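Uncharacterized protein (Bacteroides ovatus, PDB 4DQA) is of unknown function but probably binds carbohydrate, pairing an N-terminal BT_3987-like domain with a concanavalin A-like lectin/glucanase domain. Local coordinates at residues T158-F163 / D254-P258; F163-A167 / M181-M187; I169-F174 / L218-R222. All blocks are in the same frame, centred on the assembly; numbering follows the deposited sequence.

How the contacts relate
All three contacts belong to the concanavalin A-like part of the chain and are strung along strand 163-171 and its two ends. Contact 1 joins the loop leading into the strand to 254-258, contact 2 packs the strand's first half against 181-187, and contact 3 ties its far end to 218-222. Contacts 1 and 2 share F163 and have centres about 10 Å apart; they touch where F256 packs on M187 and V186 and where P258 O probably accepts a hydrogen bond from T183 OG1, 2.8 Å away. The centre of contact 3 is about 19 Å from that of contact 2 and 29 Å from that of contact 1.

Contact 1 (T158-F163 / D254-P258); sequences TFFSSF and DGFDP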
loop_
_atom_site.group_PDB
_atom_site.type_symbol
_atom_site.label_atom_id
_atom_site.label_comp_id
_atom_site.label_asym_id
_atom_site.label_seq_id
_atom_site.Cartn_x
_atom_site.Cartn_y
_atom_site.Cartn_z
ATOM N N THR A 158 9.817 -7.867 -24.595
ATOM C CA THR A 158 9.519 -8.226 -23.231
ATOM C C THR A 158 9.314 -9.718 -23.231
ATOM O O THR A 158 8.573 -10.282 -24.055
ATOM C CB THR A 158 8.270 -7.506 -22.692
ATOM O OG1 THR A 158 8.581 -6.114 -22.501
ATOM C CG2 THR A 158 7.859 -8.081 -21.343
ATOM N N PHE A 159 9.986 -10.347 -22.286
ATOM C CA PHE A 159 9.812 -11.747 -22.061
ATOM C C PHE A 159 9.834 -11.882 -20.567
ATOM O O PHE A 159 10.837 -11.623 -19.911
ATOM C CB PHE A 159 10.928 -12.546 -22.740
ATOM C CG PHE A 159 10.734 -14.017 -22.672
ATOM C CD1 PHE A 159 9.836 -14.657 -23.513
ATOM C CD2 PHE A 159 11.448 -14.770 -21.761
ATOM C CE1 PHE A 159 9.655 -16.025 -23.443
ATOM C CE2 PHE A 159 11.266 -16.135 -21.682
ATOM C CZ PHE A 159 10.370 -16.763 -22.522
ATOM N N PHE A 160 8.687 -12.198 -20.008
ATOM C CA PHE A 160 8.613 -12.367 -18.584
ATOM C C PHE A 160 9.088 -13.773 -18.258
ATOM O O PHE A 160 8.511 -14.757 -18.724
ATOM C CB PHE A 160 7.180 -12.178 -18.105
ATOM C CG PHE A 160 6.673 -10.750 -18.177
ATOM C CD1 PHE A 160 7.408 -9.694 -17.669
ATOM C CD2 PHE A 160 5.433 -10.477 -18.739
ATOM C CE1 PHE A 160 6.920 -8.384 -17.722
ATOM C CE2 PHE A 160 4.954 -9.172 -18.803
ATOM C CZ PHE A 160 5.693 -8.127 -18.289
ATOM N N SER A 161 10.148 -13.876 -17.469
ATOM C CA SER A 161 10.567 -15.167 -16.968
ATOM C C SER A 161 9.890 -15.359 -15.641
ATOM O O SER A 161 8.906 -16.083 -15.542
ATOM C CB SER A 161 12.096 -15.274 -16.890
ATOM O OG SER A 161 12.648 -14.168 -16.205
ATOM N N SER A 162 10.367 -14.669 -14.615
ATOM C CA SER A 162 9.607 -14.581 -13.376
ATOM C C SER A 162 8.650 -13.401 -13.482
ATOM O O SER A 162 8.969 -12.380 -14.096
ATOM C CB SER A 162 10.526 -14.398 -12.188
ATOM O OG SER A 162 11.391 -15.527 -12.096
ATOM N N PHE A 163 7.456 -13.542 -12.927
ATOM C CA PHE A 163 6.496 -12.456 -13.033
ATOM C C PHE A 163 5.411 -12.576 -11.987
ATOM O O PHE A 163 5.285 -13.597 -11.300
ATOM C CB PHE A 163 5.872 -12.437 -14.430
ATOM C CG PHE A 163 4.916 -13.558 -14.661
ATOM C CD1 PHE A 163 5.382 -14.791 -15.061
ATOM C CD2 PHE A 163 3.560 -13.390 -14.430
ATOM C CE1 PHE A 163 4.518 -15.860 -15.249
ATOM C CE2 PHE A 163 2.680 -14.462 -14.622
ATOM C CZ PHE A 163 3.177 -15.691 -15.022
ATOM N N ASP A 254 10.501 -21.289 -19.545
ATOM C CA ASP A 254 11.490 -20.249 -19.351
ATOM C C ASP A 254 10.833 -18.892 -19.159
ATOM O O ASP A 254 11.476 -17.955 -18.674
ATOM C CB ASP A 254 12.437 -20.197 -20.540
ATOM C CG ASP A 254 13.391 -21.387 -20.576
ATOM O OD1 ASP A 254 13.456 -22.139 -19.573
ATOM O OD2 ASP A 254 14.074 -21.558 -21.604
ATOM N N GLY A 255 9.561 -18.798 -19.541
ATOM C CA GLY A 255 8.824 -17.548 -19.458
ATOM C C GLY A 255 7.756 -17.485 -20.537
ATOM O O GLY A 255 7.372 -18.501 -21.120
ATOM N N PHE A 256 7.282 -16.280 -20.818
ATOM C CA PHE A 256 6.303 -16.116 -21.881
ATOM C C PHE A 256 6.391 -14.707 -22.469
ATOM O O PHE A 256 6.869 -13.766 -21.828
ATOM C CB PHE A 256 4.872 -16.402 -21.392
ATOM C CG PHE A 256 4.261 -15.295 -20.554
ATOM C CD1 PHE A 256 4.548 -15.171 -19.201
ATOM C CD2 PHE A 256 3.366 -14.388 -21.117
ATOM C CE1 PHE A 256 3.956 -14.166 -18.444
ATOM C CE2 PHE A 256 2.771 -13.396 -20.366
ATOM C CZ PHE A 256 3.080 -13.279 -19.024
ATOM N N ASP A 257 5.977 -14.613 -23.725
ATOM C CA ASP A 257 5.894 -13.361 -24.454
ATOM C C ASP A 257 4.486 -12.788 -24.284
ATOM O O ASP A 257 3.529 -13.318 -24.865
ATOM C CB ASP A 257 6.153 -13.657 -25.929
ATOM C CG ASP A 257 5.985 -12.439 -26.805
ATOM O OD1 ASP A 257 5.738 -11.351 -26.248
ATOM O OD2 ASP A 257 6.125 -12.576 -28.043
ATOM N N PRO A 258 4.334 -11.721 -23.475
ATOM C CA PRO A 258 2.973 -11.201 -23.232
ATOM C C PRO A 258 2.325 -10.592 -24.466
ATOM O O PRO A 258 1.111 -10.373 -24.516
ATOM C CB PRO A 258 3.188 -10.124 -22.175
ATOM C CG PRO A 258 4.596 -9.634 -22.443
ATOM C CD PRO A 258 5.358 -10.896 -22.808
HETATM O O HOH W 1 7.450 -9.317 -26.166
#
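The amide N of F256 donates to F160 O at 2.9 Å, and F160 N answers with a bond to F256 O at 3.0 Å. Together they form one antiparallel, hydrogen-bonded pair, an isolated bridge between two loops. Beside it G255, with no side chain, lets the F159 ring lie down on the opposing backbone, F159 CZ reaching G255 C at 3.4 Å while F256 N sits over one ring face near the rim. That ring is brought there by a CG trans to the backbone N (chi1 -174°).

The other side of the bridge is an aromatic cluster. F256 turns its edge onto F163, a T-shaped pair with ring centroids 5.0 Å apart and planes at 74°; F256 CE1 stands over the centre of the F163 ring. F256 CZ meets the F160 ring near its plane, 3.7 Å from F160 CD2. P258 and T158 CG2 extend the apolar patch: the proline CG packs on F160 CE2, and the threonine methyl lies over a face of the F160 ring.

At the loop end, a water donates to T158 O at 2.6 Å and to D257 OD1 at 2.7 Å, and that carboxylate oxygen also accepts from N259 N. S161 O, by contrast, is buried without a polar partner in the model and lies in plane at the F163 ring edge.

Both loops meet beside the antiparallel sheet of the concanavalin A-like domain: F154 meets F160 edge-to-face, F256 rests on M187 of strand 187-190, and F163 begins strand 163-171, where its backbone bonds to Y230 of strand 223-231.

Contact 2 (F163-A167 / M181-M187); sequences FTYEA and MGTEGVM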
loop_
_atom_site.group_PDB
_atom_site.type_symbol
_atom_site.label_atom_id
_atom_site.label_comp_id
_atom_site.label_asym_id
_atom_site.label_seq_id
_atom_site.Cartn_x
_atom_site.Cartn_y
_atom_site.Cartn_z
ATOM N N PHE A 163 7.456 -13.542 -12.927
ATOM C CA PHE A 163 6.496 -12.456 -13.033
ATOM C C PHE A 163 5.411 -12.576 -11.987
ATOM O O PHE A 163 5.285 -13.597 -11.300
ATOM C CB PHE A 163 5.872 -12.437 -14.430
ATOM C CG PHE A 163 4.916 -13.558 -14.661
ATOM C CD1 PHE A 163 5.382 -14.791 -15.061
ATOM C CD2 PHE A 163 3.560 -13.390 -14.430
ATOM C CE1 PHE A 163 4.518 -15.860 -15.249
ATOM C CE2 PHE A 163 2.680 -14.462 -14.622
ATOM C CZ PHE A 163 3.177 -15.691 -15.022
ATOM N N THR A 164 4.645 -11.495 -11.892
ATOM C CA THR A 164 3.485 -11.400 -11.005
ATOM C C THR A 164 2.382 -10.640 -11.695
ATOM O O THR A 164 2.619 -9.590 -12.308
ATOM C CB THR A 164 3.841 -10.644 -9.713
ATOM O OG1 THR A 164 4.929 -11.293 -9.064
ATOM C CG2 THR A 164 2.657 -10.595 -8.758
ATOM N N TYR A 165 1.164 -11.163 -11.587
ATOM C CA TYR A 165 -0.042 -10.394 -11.876
ATOM C C TYR A 165 -0.713 -10.193 -10.533
ATOM O O TYR A 165 -0.818 -11.146 -9.764
ATOM C CB TYR A 165 -1.058 -11.180 -12.709
ATOM C CG TYR A 165 -0.705 -11.578 -14.127
ATOM C CD1 TYR A 165 0.402 -11.071 -14.793
ATOM C CD2 TYR A 165 -1.533 -12.477 -14.817
ATOM C CE1 TYR A 165 0.683 -11.438 -16.104
ATOM C CE2 TYR A 165 -1.256 -12.857 -16.124
ATOM C CZ TYR A 165 -0.160 -12.328 -16.770
ATOM O OH TYR A 165 0.128 -12.697 -18.073
ATOM N N GLU A 166 -1.224 -9.005 -10.258
ATOM C CA GLU A 166 -2.023 -8.822 -9.039
ATOM C C GLU A 166 -3.068 -7.746 -9.233
ATOM O O GLU A 166 -2.927 -6.869 -10.081
ATOM C CB GLU A 166 -1.199 -8.538 -7.786
ATOM C CG GLU A 166 -0.373 -7.289 -7.873
ATOM C CD GLU A 166 0.365 -6.951 -6.584
ATOM O OE1 GLU A 166 -0.138 -7.299 -5.502
ATOM O OE2 GLU A 166 1.433 -6.283 -6.646
ATOM N N ALA A 167 -4.142 -7.851 -8.467
ATOM C CA ALA A 167 -5.217 -6.855 -8.494
ATOM C C ALA A 167 -6.099 -7.013 -7.283
ATOM O O ALA A 167 -6.235 -8.114 -6.722
ATOM C CB ALA A 167 -6.066 -7.025 -9.718
HETATM N N MSE A 181 -6.852 -10.660 -16.192
HETATM C CA MSE A 181 -5.761 -10.048 -16.941
HETATM C C MSE A 181 -4.858 -11.108 -17.575
HETATM O O MSE A 181 -4.670 -12.178 -16.985
HETATM C CB MSE A 181 -4.937 -9.166 -15.985
HETATM C CG MSE A 181 -4.564 -9.871 -14.675
HETATM SE SE MSE A 181 -4.011 -8.734 -13.171
HETATM C CE MSE A 181 -2.435 -7.943 -14.006
ATOM N N GLY A 182 -4.249 -10.791 -18.718
ATOM C CA GLY A 182 -3.215 -11.628 -19.281
ATOM C C GLY A 182 -3.333 -11.792 -20.776
ATOM O O GLY A 182 -4.073 -11.033 -21.434
ATOM N N THR A 183 -2.640 -12.809 -21.276
ATOM C CA THR A 183 -2.519 -13.070 -22.683
ATOM C C THR A 183 -3.166 -14.401 -22.989
ATOM O O THR A 183 -2.629 -15.456 -22.677
ATOM C CB THR A 183 -1.045 -13.035 -23.088
ATOM O OG1 THR A 183 -0.513 -11.768 -22.674
ATOM C CG2 THR A 183 -0.871 -13.220 -24.599
ATOM N N GLU A 184 -4.353 -14.353 -23.580
ATOM C CA GLU A 184 -5.112 -15.562 -23.867
ATOM C C GLU A 184 -4.324 -16.551 -24.707
ATOM O O GLU A 184 -3.670 -16.188 -25.693
ATOM C CB GLU A 184 -6.445 -15.205 -24.537
ATOM C CG GLU A 184 -7.256 -16.403 -25.086
ATOM C CD GLU A 184 -7.678 -17.422 -24.058
ATOM O OE1 GLU A 184 -7.571 -17.133 -22.845
ATOM O OE2 GLU A 184 -8.107 -18.526 -24.476
ATOM N N GLY A 185 -4.343 -17.810 -24.267
ATOM C CA GLY A 185 -3.649 -18.870 -24.960
ATOM C C GLY A 185 -2.206 -19.006 -24.501
ATOM O O GLY A 185 -1.544 -19.975 -24.860
ATOM N N VAL A 186 -1.743 -18.053 -23.693
ATOM C CA VAL A 186 -0.348 -18.014 -23.276
ATOM C C VAL A 186 -0.176 -17.945 -21.755
ATOM O O VAL A 186 0.451 -18.834 -21.160
ATOM C CB VAL A 186 0.383 -16.831 -23.943
ATOM C CG1 VAL A 186 1.835 -16.755 -23.497
ATOM C CG2 VAL A 186 0.296 -16.952 -25.480
HETATM N N MSE A 187 -0.732 -16.913 -21.128
HETATM C CA MSE A 187 -0.684 -16.762 -19.669
HETATM C C MSE A 187 -1.775 -15.790 -19.238
HETATM O O MSE A 187 -1.594 -14.575 -19.287
HETATM C CB MSE A 187 0.681 -16.253 -19.197
HETATM C CG MSE A 187 0.855 -16.253 -17.701
HETATM SE SE MSE A 187 0.970 -18.031 -16.972
HETATM C CE MSE A 187 2.561 -18.605 -17.904
#
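F163 meets M187 through its ring tip, CZ lying 3.6 Å from M187 CG, with the M187 selenium 5.1 Å from the F163 ring centroid in an oblique Met-aromatic contact. Bends in M187 at chi2 (70°) and chi3 (61°) bring its selenium and CE up to F163 CZ.

Two residues on, Y165 reaches from strand 163-171 of the concanavalin A-like sheet to the loop before strand 187-190. Its OH donates to M187 O at 2.8 Å, from above the carbonyl plane, 37° out of it. T183 N binds the same M187 O at 2.9 Å from the opposite face. V186 and M187 both face T183, a classic beta bulge, and the T183 N to M187 O bond belongs to it. Nearer the strand, the M181 and Y165 side chains lie alongside each other, running opposite ways, with M181 CE 3.7 Å from Y165 CB in one of two modelled conformers. M181 SE lies near E166 O and, more loosely, A167 CB.

The buried Y165 hydroxyl thus spends its proton on a backbone carbonyl, while the selenomethionines, standing for methionines, set a polarisable chalcogen beside each aromatic ring.

Contact 3 (I169-F174 / L218-R222); sequences INVDYF and LLTNR
F174 and T220 cross obliquely, the threonine CG2 lying 3.5 Å from F174 CE2. With its CG trans to the carbonyl carbon (chi1 -61°), the phenyl ring directs its CE2-CZ rim at the 218-220 backbone, where F174 CZ comes within 3.4 Å of L218 O and L219 O lies near the ring plane at its edge. One ring face is backed from within its own segment by V171 CG1, which stands over the centre, while the loop meets the rim. Deeper in, I169 and L218 approach at about a right angle and touch through their terminal methyls, I169 CD1 to L218 CD1, at 4.1 Å.

These side chains lie at the end of strand 163-171, in an antiparallel sheet of the concanavalin A-like domain, where 218-222 leads into the neighbouring strand 223-231. I169 still pairs with Y224 through the backbone, and V171 N reaches the 218-222 loop through water: one molecule accepts from V171 N at 2.8 Å and donates to R222 O at 2.6 Å and to L219 O at 2.7 Å. The direct hydrogen bond across the two segments runs from N221 N to V171 O, at 2.9 Å. N221 has left-handed backbone angles, which turn the chain between T220 and R222.

On the solvent side N170 extends its amide alongside the N221-R222 backbone, OD1 lying 3.3 Å from N221 CA. Its ND2 donates to a second water, which in turn donates to N221 OD1 in the conformer described, one of two modelled. Elsewhere the Y173 ring stacks on H280, and L219 N is hydrogen-bonded to Y224 OH.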
loop_
_atom_site.group_PDB
_atom_site.type_symbol
_atom_site.label_atom_id
_atom_site.label_comp_id
_atom_site.label_asym_id
_atom_site.label_seq_id
_atom_site.Cartn_x
_atom_site.Cartn_y
_atom_site.Cartn_z
ATOM N N ILE A 169 -10.024 -7.038 -6.710
ATOM C CA ILE A 169 -11.214 -7.258 -7.531
ATOM C C ILE A 169 -12.450 -7.402 -6.669
ATOM O O ILE A 169 -12.414 -7.812 -5.519
ATOM C CB ILE A 169 -11.092 -8.513 -8.444
ATOM C CG1 ILE A 169 -11.046 -9.791 -7.607
ATOM C CG2 ILE A 169 -9.876 -8.370 -9.343
ATOM C CD1 ILE A 169 -11.140 -11.045 -8.462
ATOM N N ASN A 170 -13.574 -7.037 -7.280
ATOM C CA ASN A 170 -14.886 -7.163 -6.670
ATOM C C ASN A 170 -15.849 -7.521 -7.778
ATOM O O ASN A 170 -16.119 -6.718 -8.670
ATOM C CB ASN A 170 -15.288 -5.854 -5.995
ATOM C CG ASN A 170 -16.563 -5.978 -5.202
ATOM O OD1 ASN A 170 -17.494 -6.652 -5.623
ATOM N ND2 ASN A 170 -16.598 -5.364 -4.024
ATOM N N VAL A 171 -16.338 -8.753 -7.744
ATOM C CA VAL A 171 -17.135 -9.291 -8.835
ATOM C C VAL A 171 -18.622 -8.984 -8.659
ATOM O O VAL A 171 -19.205 -9.271 -7.604
ATOM C CB VAL A 171 -16.958 -10.821 -8.894
ATOM C CG1 VAL A 171 -17.738 -11.408 -10.045
ATOM C CG2 VAL A 171 -15.499 -11.180 -9.035
ATOM N N ASP A 172 -19.239 -8.426 -9.706
ATOM C CA ASP A 172 -20.672 -8.194 -9.693
ATOM C C ASP A 172 -21.453 -9.491 -9.916
ATOM O O ASP A 172 -22.457 -9.771 -9.229
ATOM C CB ASP A 172 -21.074 -7.164 -10.753
ATOM C CG ASP A 172 -20.707 -5.733 -10.370
ATOM O OD1 ASP A 172 -20.659 -5.413 -9.169
ATOM O OD2 ASP A 172 -20.511 -4.920 -11.289
ATOM N N TYR A 173 -21.018 -10.252 -10.914
ATOM C CA TYR A 173 -21.561 -11.568 -11.200
ATOM C C TYR A 173 -20.582 -12.360 -12.040
ATOM O O TYR A 173 -19.723 -11.803 -12.728
ATOM C CB TYR A 173 -22.910 -11.481 -11.916
ATOM C CG TYR A 173 -22.949 -10.827 -13.276
ATOM C CD1 TYR A 173 -23.140 -9.468 -13.400
ATOM C CD2 TYR A 173 -22.903 -11.598 -14.436
ATOM C CE1 TYR A 173 -23.255 -8.877 -14.657
ATOM C CE2 TYR A 173 -23.030 -11.020 -15.696
ATOM C CZ TYR A 173 -23.197 -9.668 -15.795
ATOM O OH TYR A 173 -23.363 -9.145 -17.077
ATOM N N PHE A 174 -20.724 -13.680 -11.973
ATOM C CA PHE A 174 -19.867 -14.598 -12.692
ATOM C C PHE A 174 -20.614 -15.164 -13.889
ATOM O O PHE A 174 -21.704 -15.735 -13.762
ATOM C CB PHE A 174 -19.449 -15.783 -11.801
ATOM C CG PHE A 174 -18.659 -15.398 -10.581
ATOM C CD1 PHE A 174 -17.289 -15.212 -10.632
ATOM C CD2 PHE A 174 -19.302 -15.261 -9.360
ATOM C CE1 PHE A 174 -16.585 -14.825 -9.495
ATOM C CE2 PHE A 174 -18.605 -14.898 -8.229
ATOM C CZ PHE A 174 -17.259 -14.690 -8.280
ATOM N N LEU A 218 -14.939 -17.820 -5.159
ATOM C CA LEU A 218 -15.066 -16.442 -4.729
ATOM C C LEU A 218 -16.534 -16.063 -4.675
ATOM O O LEU A 218 -17.353 -16.562 -5.461
ATOM C CB LEU A 218 -14.360 -15.483 -5.696
ATOM C CG LEU A 218 -12.877 -15.688 -5.870
ATOM C CD1 LEU A 218 -12.339 -14.639 -6.825
ATOM C CD2 LEU A 218 -12.166 -15.598 -4.515
ATOM N N LEU A 219 -16.870 -15.199 -3.727
ATOM C CA LEU A 219 -18.177 -14.565 -3.657
ATOM C C LEU A 219 -18.246 -13.326 -4.539
ATOM O O LEU A 219 -17.225 -12.734 -4.893
ATOM C CB LEU A 219 -18.466 -14.136 -2.210
ATOM C CG LEU A 219 -18.690 -15.215 -1.158
ATOM C CD1 LEU A 219 -18.528 -14.586 0.233
ATOM C CD2 LEU A 219 -20.052 -15.794 -1.278
ATOM N N THR A 220 -19.473 -12.936 -4.866
ATOM C CA THR A 220 -19.735 -11.633 -5.462
ATOM C C THR A 220 -19.812 -10.570 -4.361
ATOM O O THR A 220 -19.976 -10.873 -3.170
ATOM C CB THR A 220 -21.077 -11.586 -6.221
ATOM O OG1 THR A 220 -22.169 -11.790 -5.300
ATOM C CG2 THR A 220 -21.136 -12.634 -7.316
ATOM N N ASN A 221 -19.677 -9.309 -4.776
ATOM C CA ASN A 221 -19.898 -8.168 -3.892
ATOM C C ASN A 221 -18.975 -8.212 -2.677
ATOM O O ASN A 221 -19.389 -7.893 -1.559
ATOM C CB ASN A 221 -21.367 -8.101 -3.442
ATOM C CG ASN A 221 -21.720 -6.773 -2.777
ATOM O OD1 ASN A 221 -21.182 -5.719 -3.124
ATOM N ND2 ASN A 221 -22.622 -6.824 -1.815
ATOM N N ARG A 222 -17.727 -8.624 -2.917
ATOM C CA ARG A 222 -16.707 -8.715 -1.877
ATOM C C ARG A 222 -15.370 -8.371 -2.519
ATOM O O ARG A 222 -15.037 -8.889 -3.593
ATOM C CB ARG A 222 -16.683 -10.132 -1.304
ATOM C CG ARG A 222 -15.609 -10.353 -0.307
ATOM C CD ARG A 222 -15.863 -11.564 0.499
ATOM N NE ARG A 222 -14.671 -11.880 1.268
ATOM C CZ ARG A 222 -14.580 -12.886 2.118
ATOM N NH1 ARG A 222 -15.633 -13.672 2.330
ATOM N NH2 ARG A 222 -13.436 -13.097 2.750
HETATM O O HOH W 2 -18.680 -4.534 -2.054
HETATM O O HOH W 3 -16.141 -10.357 -5.443
#